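Local coordinates for protein copper-containing nitrite reductase (Thermus scotoductus, PDB 6HBE) that probably reduces nitrite to nitric oxide with electrons from cytochrome c, working as a copper-containing homotrimer with a third, cupredoxin-like domain in each chain, at residues Asp106-Phe111 and Gly229-Leu234; Glu223-Gln228 and Asp247-Glu252. All coordinates share one frame; numbering follows the deposited sequence.

Contact 1: Asp106-Phe111 and Gly229-Leu234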
loop_
_atom_site.group_PDB
_atom_site.type_symbol
_atom_site.label_atom_id
_atom_site.label_comp_id
_atom_site.label_asym_id
_atom_site.label_seq_id
_atom_site.Cartn_x
_atom_site.Cartn_y
_atom_site.Cartn_z
ATOM N N ASP C 106 13.472 26.187 -16.880
ATOM C CA ASP C 106 14.326 25.555 -17.902
ATOM C C ASP C 106 13.820 24.220 -18.436
ATOM O O ASP C 106 14.335 23.737 -19.428
ATOM C CB ASP C 106 15.749 25.316 -17.334
ATOM C CG ASP C 106 16.471 26.610 -16.942
ATOM O OD1 ASP C 106 16.059 27.696 -17.385
ATOM O OD2 ASP C 106 17.460 26.533 -16.187
ATOM N N PHE C 107 12.854 23.601 -17.757
ATOM C CA PHE C 107 12.382 22.263 -18.110
ATOM C C PHE C 107 10.852 22.246 -18.292
ATOM O O PHE C 107 10.109 22.599 -17.345
ATOM C CB PHE C 107 12.770 21.259 -17.003
ATOM C CG PHE C 107 14.246 20.947 -16.941
ATOM C CD1 PHE C 107 15.104 21.747 -16.189
ATOM C CD2 PHE C 107 14.780 19.874 -17.640
ATOM C CE1 PHE C 107 16.461 21.466 -16.123
ATOM C CE2 PHE C 107 16.147 19.575 -17.574
ATOM C CZ PHE C 107 16.983 20.373 -16.807
ATOM N N PRO C 108 10.378 21.802 -19.463
ATOM C CA PRO C 108 8.921 21.745 -19.695
ATOM C C PRO C 108 8.254 20.589 -18.941
ATOM O O PRO C 108 8.893 19.540 -18.753
ATOM C CB PRO C 108 8.815 21.568 -21.207
ATOM C CG PRO C 108 10.079 20.957 -21.623
ATOM C CD PRO C 108 11.136 21.405 -20.660
ATOM N N GLY C 109 6.999 20.786 -18.514
ATOM C CA GLY C 109 6.185 19.718 -17.915
ATOM C C GLY C 109 5.195 20.135 -16.840
ATOM O O GLY C 109 4.845 21.314 -16.730
ATOM N N VAL C 110 4.772 19.155 -16.031
ATOM C CA VAL C 110 3.779 19.334 -14.962
ATOM C C VAL C 110 4.472 19.021 -13.636
ATOM O O VAL C 110 4.915 17.868 -13.420
ATOM C CB VAL C 110 2.563 18.404 -15.182
ATOM C CG1 VAL C 110 1.564 18.531 -14.016
ATOM C CG2 VAL C 110 1.865 18.741 -16.506
ATOM N N PHE C 111 4.570 20.035 -12.764
ATOM C CA PHE C 111 5.368 19.983 -11.538
ATOM C C PHE C 111 4.528 20.205 -10.285
ATOM O O PHE C 111 3.633 21.056 -10.259
ATOM C CB PHE C 111 6.495 21.006 -11.591
ATOM C CG PHE C 111 7.448 20.777 -12.728
ATOM C CD1 PHE C 111 8.465 19.819 -12.616
ATOM C CD2 PHE C 111 7.307 21.471 -13.912
ATOM C CE1 PHE C 111 9.325 19.565 -13.672
ATOM C CE2 PHE C 111 8.164 21.225 -14.995
ATOM C CZ PHE C 111 9.172 20.277 -14.874
ATOM N N GLY C 229 5.188 15.315 -18.291
ATOM C CA GLY C 229 4.829 16.380 -19.249
ATOM C C GLY C 229 5.923 16.818 -20.238
ATOM O O GLY C 229 5.705 17.784 -21.003
ATOM N N ASN C 230 7.071 16.144 -20.243
ATOM C CA ASN C 230 8.151 16.466 -21.185
ATOM C C ASN C 230 7.893 15.820 -22.549
ATOM O O ASN C 230 7.807 14.588 -22.636
ATOM C CB ASN C 230 9.517 16.016 -20.638
ATOM C CG ASN C 230 10.694 16.576 -21.438
ATOM O OD1 ASN C 230 10.785 16.354 -22.641
ATOM N ND2 ASN C 230 11.597 17.287 -20.768
ATOM N N PRO C 231 7.840 16.631 -23.634
ATOM C CA PRO C 231 7.550 16.050 -24.964
ATOM C C PRO C 231 8.415 14.892 -25.426
ATOM O O PRO C 231 7.943 14.108 -26.233
ATOM C CB PRO C 231 7.733 17.228 -25.931
ATOM C CG PRO C 231 7.491 18.429 -25.108
ATOM C CD PRO C 231 8.001 18.102 -23.720
ATOM N N LYS C 232 9.652 14.775 -24.939
ATOM C CA LYS C 232 10.545 13.679 -25.325
ATOM C C LYS C 232 10.155 12.297 -24.784
ATOM O O LYS C 232 10.530 11.274 -25.357
ATOM C CB LYS C 232 11.983 13.929 -24.852
ATOM C CG LYS C 232 12.636 15.229 -25.296
ATOM C CD LYS C 232 12.638 15.419 -26.792
ATOM C CE LYS C 232 13.288 16.750 -27.125
ATOM N NZ LYS C 232 13.152 17.045 -28.576
ATOM N N ASN C 233 9.420 12.263 -23.682
ATOM C CA ASN C 233 9.113 11.012 -22.982
ATOM C C ASN C 233 7.760 10.396 -23.440
ATOM O O ASN C 233 6.831 10.189 -22.618
ATOM C CB ASN C 233 9.085 11.267 -21.467
ATOM C CG ASN C 233 10.407 11.782 -20.900
ATOM O OD1 ASN C 233 11.492 11.469 -21.379
ATOM N ND2 ASN C 233 10.314 12.544 -19.828
ATOM N N LEU C 234 7.676 10.066 -24.733
ATOM C CA LEU C 234 6.427 9.631 -25.377
ATOM C C LEU C 234 6.093 8.140 -25.175
ATOM O O LEU C 234 6.943 7.282 -25.349
ATOM C CB LEU C 234 6.478 9.919 -26.889
ATOM C CG LEU C 234 5.294 9.459 -27.768
ATOM C CD1 LEU C 234 4.020 10.203 -27.400
ATOM C CD2 LEU C 234 5.622 9.672 -29.242
HETATM O O HOH W 1 11.145 18.245 -18.079
#
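Gly-109 and Gly-229 lie at the tight end of this contact, backbone against backbone, with their CA atoms 3.8 Å apart and the carbonyl O of Gly-229 3.7 Å from CA of Gly-109. A beta carbon on Gly-229 would come 2.8 Å from Gly-109 CA and would clash with Val-110 N as well; the positive phi of 74° favours glycine independently. Gly-109 has its own reason to be glycine, since its backbone angles would jam a beta carbon against the carbonyl O of Pro-108.

Moving toward Pro-231 and the solvent-exposed Lys-232, the packing loosens. The rings of Pro-108 and Pro-231 cross at about a right angle, with Pro-108 CG 4.1 Å from Pro-231 CD. Between Pro-108 O and the amide of Asn-230, a water makes the polar link: it donates to Pro-108 O at 2.7 Å and accepts from Asn-230 ND2 at 2.9 Å. Asn-230 carries CG anti to its backbone N (chi1 -168°), which turns the other end of the amide into its own loop. There OD1 receives Lys-232 N at 3.0 Å on a lone pair in the carbonyl plane, an Asx turn, while Asn-233 N reaches back to Asn-230 O to close a type I turn. An alanine in place of Asn-230 would remove both amide ends, and so would probably unsettle the start of the turn and cost the water its donor.

Pro-138, following strand 131-137, touches both prolines, and strand 131-137 itself pairs with Gly-109 and Phe-111. Val-110 joins its backbone to Gln-228 and rests its side chain on Tyr-203 and Leu-205 of strand 199-208, so strand 109-114 meets the loop between strands 222-227 and 234-238, with Val-236 of the second subunit packed against Asn-230.

Contact 2: Glu223-Gln228 and Asp247-Glu252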
loop_
_atom_site.group_PDB
_atom_site.type_symbol
_atom_site.label_atom_id
_atom_site.label_comp_id
_atom_site.label_asym_id
_atom_site.label_seq_id
_atom_site.Cartn_x
_atom_site.Cartn_y
_atom_site.Cartn_z
ATOM N N GLU C 223 -4.125 8.363 -26.802
ATOM C CA GLU C 223 -3.344 8.268 -28.035
ATOM C C GLU C 223 -1.857 8.511 -27.789
ATOM O O GLU C 223 -1.008 7.711 -28.225
ATOM C CB GLU C 223 -3.903 9.219 -29.088
ATOM C CG GLU C 223 -5.418 9.008 -29.280
ATOM C CD GLU C 223 -5.966 9.605 -30.543
ATOM O OE1 GLU C 223 -5.336 9.413 -31.604
ATOM O OE2 GLU C 223 -7.028 10.259 -30.468
ATOM N N TYR C 224 -1.546 9.620 -27.119
ATOM C CA TYR C 224 -0.158 9.990 -26.799
ATOM C C TYR C 224 -0.078 10.453 -25.346
ATOM O O TYR C 224 -0.913 11.217 -24.921
ATOM C CB TYR C 224 0.333 11.146 -27.688
ATOM C CG TYR C 224 0.138 10.965 -29.185
ATOM C CD1 TYR C 224 0.587 9.819 -29.844
ATOM C CD2 TYR C 224 -0.455 11.980 -29.957
ATOM C CE1 TYR C 224 0.405 9.649 -31.227
ATOM C CE2 TYR C 224 -0.642 11.825 -31.347
ATOM C CZ TYR C 224 -0.215 10.659 -31.972
ATOM O OH TYR C 224 -0.386 10.523 -33.342
ATOM N N MET C 225 0.952 10.029 -24.617
ATOM C CA MET C 225 1.209 10.489 -23.254
ATOM C C MET C 225 2.682 10.854 -23.099
ATOM O O MET C 225 3.526 10.253 -23.721
ATOM C CB MET C 225 0.857 9.417 -22.216
ATOM C CG MET C 225 -0.385 8.619 -22.511
ATOM S SD MET C 225 -1.027 7.667 -21.121
ATOM C CE MET C 225 0.388 6.658 -20.712
ATOM N N TYR C 226 2.963 11.810 -22.221
ATOM C CA TYR C 226 4.311 12.308 -21.996
ATOM C C TYR C 226 4.628 12.254 -20.508
ATOM O O TYR C 226 4.034 12.997 -19.721
ATOM C CB TYR C 226 4.429 13.735 -22.548
ATOM C CG TYR C 226 3.925 13.845 -23.973
ATOM C CD1 TYR C 226 2.580 14.122 -24.241
ATOM C CD2 TYR C 226 4.785 13.659 -25.057
ATOM C CE1 TYR C 226 2.109 14.202 -25.555
ATOM C CE2 TYR C 226 4.324 13.740 -26.364
ATOM C CZ TYR C 226 3.001 14.015 -26.617
ATOM O OH TYR C 226 2.538 14.097 -27.913
ATOM N N TYR C 227 5.544 11.380 -20.117
ATOM C CA TYR C 227 5.936 11.250 -18.705
ATOM C C TYR C 227 6.638 12.538 -18.215
ATOM O O TYR C 227 7.522 13.074 -18.907
ATOM C CB TYR C 227 6.787 10.010 -18.466
ATOM C CG TYR C 227 7.156 9.699 -16.995
ATOM C CD1 TYR C 227 6.178 9.501 -16.012
ATOM C CD2 TYR C 227 8.487 9.570 -16.606
ATOM C CE1 TYR C 227 6.529 9.205 -14.688
ATOM C CE2 TYR C 227 8.856 9.260 -15.296
ATOM C CZ TYR C 227 7.878 9.073 -14.332
ATOM O OH TYR C 227 8.299 8.791 -13.026
ATOM N N GLN C 228 6.164 13.031 -17.069
ATOM C CA GLN C 228 6.508 14.337 -16.467
ATOM C C GLN C 228 5.980 15.548 -17.253
ATOM O O GLN C 228 6.286 16.687 -16.900
ATOM C CB GLN C 228 8.019 14.477 -16.261
ATOM C CG GLN C 228 8.635 13.282 -15.510
ATOM C CD GLN C 228 8.450 13.389 -13.997
ATOM O OE1 GLN C 228 8.621 14.463 -13.424
ATOM N NE2 GLN C 228 8.167 12.271 -13.349
ATOM N N ASP C 247 4.559 12.020 -9.369
ATOM C CA ASP C 247 4.622 11.755 -10.806
ATOM C C ASP C 247 3.503 12.512 -11.538
ATOM O O ASP C 247 2.427 12.755 -10.995
ATOM C CB ASP C 247 4.439 10.255 -11.147
ATOM C CG ASP C 247 5.706 9.399 -10.954
ATOM O OD1 ASP C 247 6.856 9.879 -11.219
ATOM O OD2 ASP C 247 5.503 8.177 -10.633
ATOM N N SER C 248 3.757 12.838 -12.787
ATOM C CA SER C 248 2.796 13.581 -13.628
ATOM C C SER C 248 2.840 13.100 -15.070
ATOM O O SER C 248 3.803 12.434 -15.468
ATOM C CB SER C 248 3.113 15.084 -13.618
ATOM O OG SER C 248 4.361 15.350 -14.325
ATOM N N TRP C 249 1.780 13.434 -15.816
ATOM C CA TRP C 249 1.646 13.150 -17.236
ATOM C C TRP C 249 0.962 14.304 -17.961
ATOM O O TRP C 249 0.114 14.966 -17.371
ATOM C CB TRP C 249 0.788 11.883 -17.473
ATOM C CG TRP C 249 1.398 10.580 -17.028
ATOM C CD1 TRP C 249 1.246 9.978 -15.780
ATOM C CD2 TRP C 249 2.227 9.708 -17.794
ATOM N NE1 TRP C 249 1.939 8.803 -15.746
ATOM C CE2 TRP C 249 2.550 8.599 -16.963
ATOM C CE3 TRP C 249 2.711 9.726 -19.114
ATOM C CZ2 TRP C 249 3.327 7.510 -17.414
ATOM C CZ3 TRP C 249 3.519 8.646 -19.560
ATOM C CH2 TRP C 249 3.832 7.569 -18.698
ATOM N N VAL C 250 1.332 14.534 -19.234
ATOM C CA VAL C 250 0.419 15.192 -20.212
ATOM C C VAL C 250 -0.142 14.117 -21.171
ATOM O O VAL C 250 0.595 13.249 -21.630
ATOM C CB VAL C 250 1.124 16.329 -20.990
ATOM C CG1 VAL C 250 0.259 16.873 -22.113
ATOM C CG2 VAL C 250 1.468 17.460 -20.034
ATOM N N ILE C 251 -1.454 14.136 -21.402
ATOM C CA ILE C 251 -2.144 13.131 -22.217
ATOM C C ILE C 251 -2.921 13.876 -23.342
ATOM O O ILE C 251 -3.614 14.851 -23.067
ATOM C CB ILE C 251 -3.111 12.330 -21.319
ATOM C CG1 ILE C 251 -2.317 11.496 -20.285
ATOM C CG2 ILE C 251 -4.057 11.446 -22.128
ATOM C CD1 ILE C 251 -3.162 11.113 -19.070
ATOM N N GLU C 252 -2.775 13.411 -24.584
ATOM C CA GLU C 252 -3.565 13.877 -25.733
ATOM C C GLU C 252 -4.505 12.748 -26.199
ATOM O O GLU C 252 -4.050 11.624 -26.410
ATOM C CB GLU C 252 -2.611 14.273 -26.871
ATOM C CG GLU C 252 -1.711 15.449 -26.554
ATOM C CD GLU C 252 -0.814 15.825 -27.740
ATOM O OE1 GLU C 252 -0.051 14.981 -28.217
ATOM O OE2 GLU C 252 -0.887 16.978 -28.198
#
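Strands 224-227 and 248-252 run antiparallel, their axes 4.7 Å apart at closest and 161° between directions, with hydrogen-bonded pairs at Tyr-224/Glu-252 and Tyr-226/Val-250 and a classic beta bulge that sets Glu-223 and Tyr-224 together opposite Glu-252. On one face the indole of Trp-249 is sandwiched. Met-225 bends at chi3 (-57°) to lay CE over one side, 4.1 Å from the centroid of the six-membered ring, a CH-pi contact with SD obliquely behind it. Over the opposite side comes CB of Tyr-227, 4.0 Å from the same centroid. The Tyr-227 ring itself is oblique to the indole, and its OH reaches past to bond Asp-247 OD1 at 2.6 Å, from above the carboxylate plane.

The other face carries Tyr-224, Tyr-226 and Glu-252. Tyr-226 OH donates to Glu-252 OE1 at 2.8 Å, again from above the carboxylate plane, and that oxygen also lies at the edge of the Tyr-224 ring, 3.5 Å from Tyr-224 CD2. Glu-252 is buried but well gripped: Met-144 N also binds OE1, while OE2 pairs with Tyr-199 OH. These partners would probably favour its charged form. Asp-247 OD1 is shared with Thr-240 OG1 of the second subunit; within its own chain Trp-249 NE1 hydrogen-bonds Leu-242 O.

Two antiparallel neighbours of one sheet, with their Trp-249 face packed on Ala-241 and Ala-243 of strand 241-243 in the other, form part of a beta sandwich, consistent with the second cupredoxin domain of copper nitrite reductases.

How the contacts relate
Gln-228 and Gly-229 are neighbours in sequence, so contact 2 runs straight into contact 1, and the two centres lie 9 Å apart. Ser-248 OG sits 2.7 Å from Val-110 O, probably a hydrogen bond, tying strand 248-254 to strand 109-114. Asn-233 ND2, 3.0 Å from Tyr-227 O, probably binds the turn back to the strand it leaves, and Val-250 CG2 packs 3.6 Å from Gly-229 CA. Both contacts touch the second subunit. The copper ligand His-80 is about 7 Å from Gln-228 and about 9 Å from Val-110, side chain to side chain; strand 109-114 itself ends at another copper ligand, His-114.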